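Local coordinates for ribonucleoside triphosphate reductase (Lactobacillus leichmannii, PDB 1L1L), which reduces ribonucleoside triphosphates to their 2'-deoxy forms as a monomeric, allosterically regulated, adenosylcobalamin-dependent class II ribonucleotide reductase, at residues Q127-S132 / V146-S151. Sequence-based numbering, arbitrary orientation.
Sequences QKYGDS and VSMPFS
Met148 lies between Gln127 and the ring of Tyr129, and its side chain touches strand 127-128 and the turn after it at every atom. CB sits 3.2 Å from Gln127 O and also meets Tyr129 CE1. CG, placed anti to the backbone N (chi1 -170°), lies over one face of the Tyr129 ring, 4.1 Å from its centroid in a CH-pi contact, offset toward the rim. The bend at chi2 (-71°) carries SD to Gln127 CB at 3.9 Å, and CE ends 3.7 Å from Lys128 O and close to Gln127 OE1, which accepts a hydrogen bond from Asn415. The phenol reaches past Met148 to two serines: Tyr129 OH is hydrogen-bonded to Ser151 OG (2.6 Å) and to Ser147 OG (2.7 Å), the latter at the ring edge, in its plane. Ser147 OG also bonds Asp236, and Ala232 of helix 224-236 packs on Tyr129, Ser147 and Ser151. Gln127 pairs with Ala145 in a short antiparallel ribbon, 127-128 with 144-145. Ribbon and helix 148-158 lie in the connection between neighbouring parallel strands 119-123 and 162-166, a beta-alpha-beta crossover consistent with the family's ten-stranded alpha-beta barrel.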
ATOM      1  N   GLN A 127      10.164  17.597 -14.257  1.00 37.30           N
ATOM      2  CA  GLN A 127       9.405  18.518 -13.417  1.00 37.36           C
ATOM      3  C   GLN A 127      10.350  19.309 -12.529  1.00 38.19           C
ATOM      4  O   GLN A 127      11.510  18.937 -12.355  1.00 37.86           O
ATOM      5  CB  GLN A 127       8.440  17.747 -12.498  1.00 37.37           C
ATOM      6  CG  GLN A 127       7.342  16.986 -13.189  1.00 36.77           C
ATOM      7  CD  GLN A 127       6.491  16.196 -12.207  1.00 36.93           C
ATOM      8  OE1 GLN A 127       5.965  16.749 -11.239  1.00 35.54           O
ATOM      9  NE2 GLN A 127       6.349  14.899 -12.456  1.00 37.06           N
ATOM     10  N   LYS A 128       9.839  20.390 -11.955  1.00 38.81           N
ATOM     11  CA  LYS A 128      10.629  21.210 -11.045  1.00 40.35           C
ATOM     12  C   LYS A 128      10.519  20.592  -9.652  1.00 40.65           C
ATOM     13  O   LYS A 128       9.481  20.025  -9.302  1.00 40.84           O
ATOM     14  CB  LYS A 128      10.082  22.640 -11.001  1.00 41.21           C
ATOM     15  CG  LYS A 128       8.684  22.732 -10.430  1.00 42.37           C
ATOM     16  CD  LYS A 128       8.177  24.160 -10.382  1.00 43.70           C
ATOM     17  CE  LYS A 128       6.794  24.225  -9.734  1.00 43.85           C
ATOM     18  NZ  LYS A 128       6.246  25.614  -9.677  1.00 43.97           N
ATOM     19  N   TYR A 129      11.584  20.693  -8.862  1.00 40.29           N
ATOM     20  CA  TYR A 129      11.571  20.152  -7.509  1.00 40.30           C
ATOM     21  C   TYR A 129      10.738  21.056  -6.611  1.00 41.28           C
ATOM     22  O   TYR A 129      10.169  20.609  -5.606  1.00 41.03           O
ATOM     23  CB  TYR A 129      12.990  20.060  -6.946  1.00 38.17           C
ATOM     24  CG  TYR A 129      13.752  18.834  -7.382  1.00 36.72           C
ATOM     25  CD1 TYR A 129      14.218  18.692  -8.692  1.00 34.75           C
ATOM     26  CD2 TYR A 129      13.998  17.799  -6.480  1.00 35.45           C
ATOM     27  CE1 TYR A 129      14.905  17.542  -9.085  1.00 33.81           C
ATOM     28  CE2 TYR A 129      14.681  16.657  -6.860  1.00 34.47           C
ATOM     29  CZ  TYR A 129      15.130  16.529  -8.163  1.00 33.23           C
ATOM     30  OH  TYR A 129      15.767  15.370  -8.525  1.00 32.51           O
ATOM     31  N   GLY A 130      10.673  22.334  -6.980  1.00 42.07           N
ATOM     32  CA  GLY A 130       9.922  23.291  -6.194  1.00 42.91           C
ATOM     33  C   GLY A 130      10.574  23.440  -4.837  1.00 44.05           C
ATOM     34  O   GLY A 130      11.653  22.892  -4.606  1.00 43.59           O
ATOM     35  N   ASP A 131       9.932  24.179  -3.936  1.00 45.17           N
ATOM     36  CA  ASP A 131      10.479  24.376  -2.600  1.00 46.26           C
ATOM     37  C   ASP A 131      10.155  23.161  -1.739  1.00 46.24           C
ATOM     38  O   ASP A 131       9.148  23.133  -1.032  1.00 46.72           O
ATOM     39  CB  ASP A 131       9.900  25.643  -1.962  1.00 47.81           C
ATOM     40  CG  ASP A 131      10.539  25.968  -0.618  1.00 49.34           C
ATOM     41  OD1 ASP A 131      11.785  25.916  -0.524  1.00 49.94           O
ATOM     42  OD2 ASP A 131       9.799  26.284   0.340  1.00 50.99           O
ATOM     43  N   SER A 132      11.025  22.161  -1.812  1.00 45.38           N
ATOM     44  CA  SER A 132      10.842  20.929  -1.064  1.00 44.47           C
ATOM     45  C   SER A 132      12.068  20.671  -0.203  1.00 44.76           C
ATOM     46  O   SER A 132      13.092  21.341  -0.351  1.00 44.15           O
ATOM     47  CB  SER A 132      10.641  19.761  -2.035  1.00 43.95           C
ATOM     48  OG  SER A 132       9.601  20.033  -2.964  1.00 42.19           O
ATOM     49  N   VAL A 146      14.992  16.265 -15.268  1.00 40.64           N
ATOM     50  CA  VAL A 146      14.595  14.914 -15.627  1.00 39.73           C
ATOM     51  C   VAL A 146      14.561  13.988 -14.412  1.00 38.79           C
ATOM     52  O   VAL A 146      13.782  13.039 -14.370  1.00 38.10           O
ATOM     53  CB  VAL A 146      15.564  14.319 -16.658  1.00 40.14           C
ATOM     54  CG1 VAL A 146      15.225  12.869 -16.921  1.00 38.99           C
ATOM     55  CG2 VAL A 146      15.501  15.127 -17.944  1.00 40.34           C
ATOM     56  N   SER A 147      15.404  14.283 -13.428  1.00 37.63           N
ATOM     57  CA  SER A 147      15.512  13.471 -12.219  1.00 36.15           C
ATOM     58  C   SER A 147      14.394  13.651 -11.188  1.00 35.63           C
ATOM     59  O   SER A 147      14.201  12.788 -10.337  1.00 35.74           O
ATOM     60  CB  SER A 147      16.847  13.760 -11.531  1.00 35.54           C
ATOM     61  OG  SER A 147      16.853  15.084 -11.018  1.00 32.56           O
ATOM     62  N   MET A 148      13.662  14.757 -11.256  1.00 34.70           N
ATOM     63  CA  MET A 148      12.614  15.015 -10.275  1.00 34.12           C
ATOM     64  C   MET A 148      11.651  13.854  -9.954  1.00 33.47           C
ATOM     65  O   MET A 148      11.592  13.399  -8.811  1.00 33.47           O
ATOM     66  CB  MET A 148      11.819  16.264 -10.667  1.00 34.80           C
ATOM     67  CG  MET A 148      10.854  16.763  -9.588  1.00 35.34           C
ATOM     68  SD  MET A 148       9.409  15.664  -9.339  1.00 37.47           S
ATOM     69  CE  MET A 148       8.408  16.651  -8.173  1.00 35.61           C
ATOM     70  N   PRO A 149      10.888  13.362 -10.945  1.00 32.73           N
ATOM     71  CA  PRO A 149       9.956  12.258 -10.662  1.00 31.67           C
ATOM     72  C   PRO A 149      10.601  11.013 -10.078  1.00 31.50           C
ATOM     73  O   PRO A 149       9.968  10.281  -9.309  1.00 31.59           O
ATOM     74  CB  PRO A 149       9.307  11.990 -12.018  1.00 31.85           C
ATOM     75  CG  PRO A 149      10.398  12.376 -12.991  1.00 32.08           C
ATOM     76  CD  PRO A 149      10.913  13.663 -12.386  1.00 32.51           C
ATOM     77  N   PHE A 150      11.858  10.768 -10.436  1.00 30.38           N
ATOM     78  CA  PHE A 150      12.568   9.600  -9.932  1.00 30.31           C
ATOM     79  C   PHE A 150      12.986   9.839  -8.491  1.00 29.47           C
ATOM     80  O   PHE A 150      13.038   8.901  -7.685  1.00 28.94           O
ATOM     81  CB  PHE A 150      13.813   9.318 -10.778  1.00 31.28           C
ATOM     82  CG  PHE A 150      13.512   9.039 -12.221  1.00 31.80           C
ATOM     83  CD1 PHE A 150      13.042   7.789 -12.617  1.00 32.10           C
ATOM     84  CD2 PHE A 150      13.673  10.033 -13.175  1.00 31.61           C
ATOM     85  CE1 PHE A 150      12.734   7.528 -13.952  1.00 33.10           C
ATOM     86  CE2 PHE A 150      13.364   9.785 -14.520  1.00 33.42           C
ATOM     87  CZ  PHE A 150      12.893   8.532 -14.908  1.00 32.96           C
ATOM     88  N   SER A 151      13.307  11.093  -8.183  1.00 28.22           N
ATOM     89  CA  SER A 151      13.713  11.452  -6.827  1.00 27.10           C
ATOM     90  C   SER A 151      12.515  11.316  -5.896  1.00 26.41           C
ATOM     91  O   SER A 151      12.658  10.868  -4.749  1.00 25.41           O
ATOM     92  CB  SER A 151      14.236  12.889  -6.783  1.00 27.38           C
ATOM     93  OG  SER A 151      15.465  12.994  -7.478  1.00 25.25           O
TER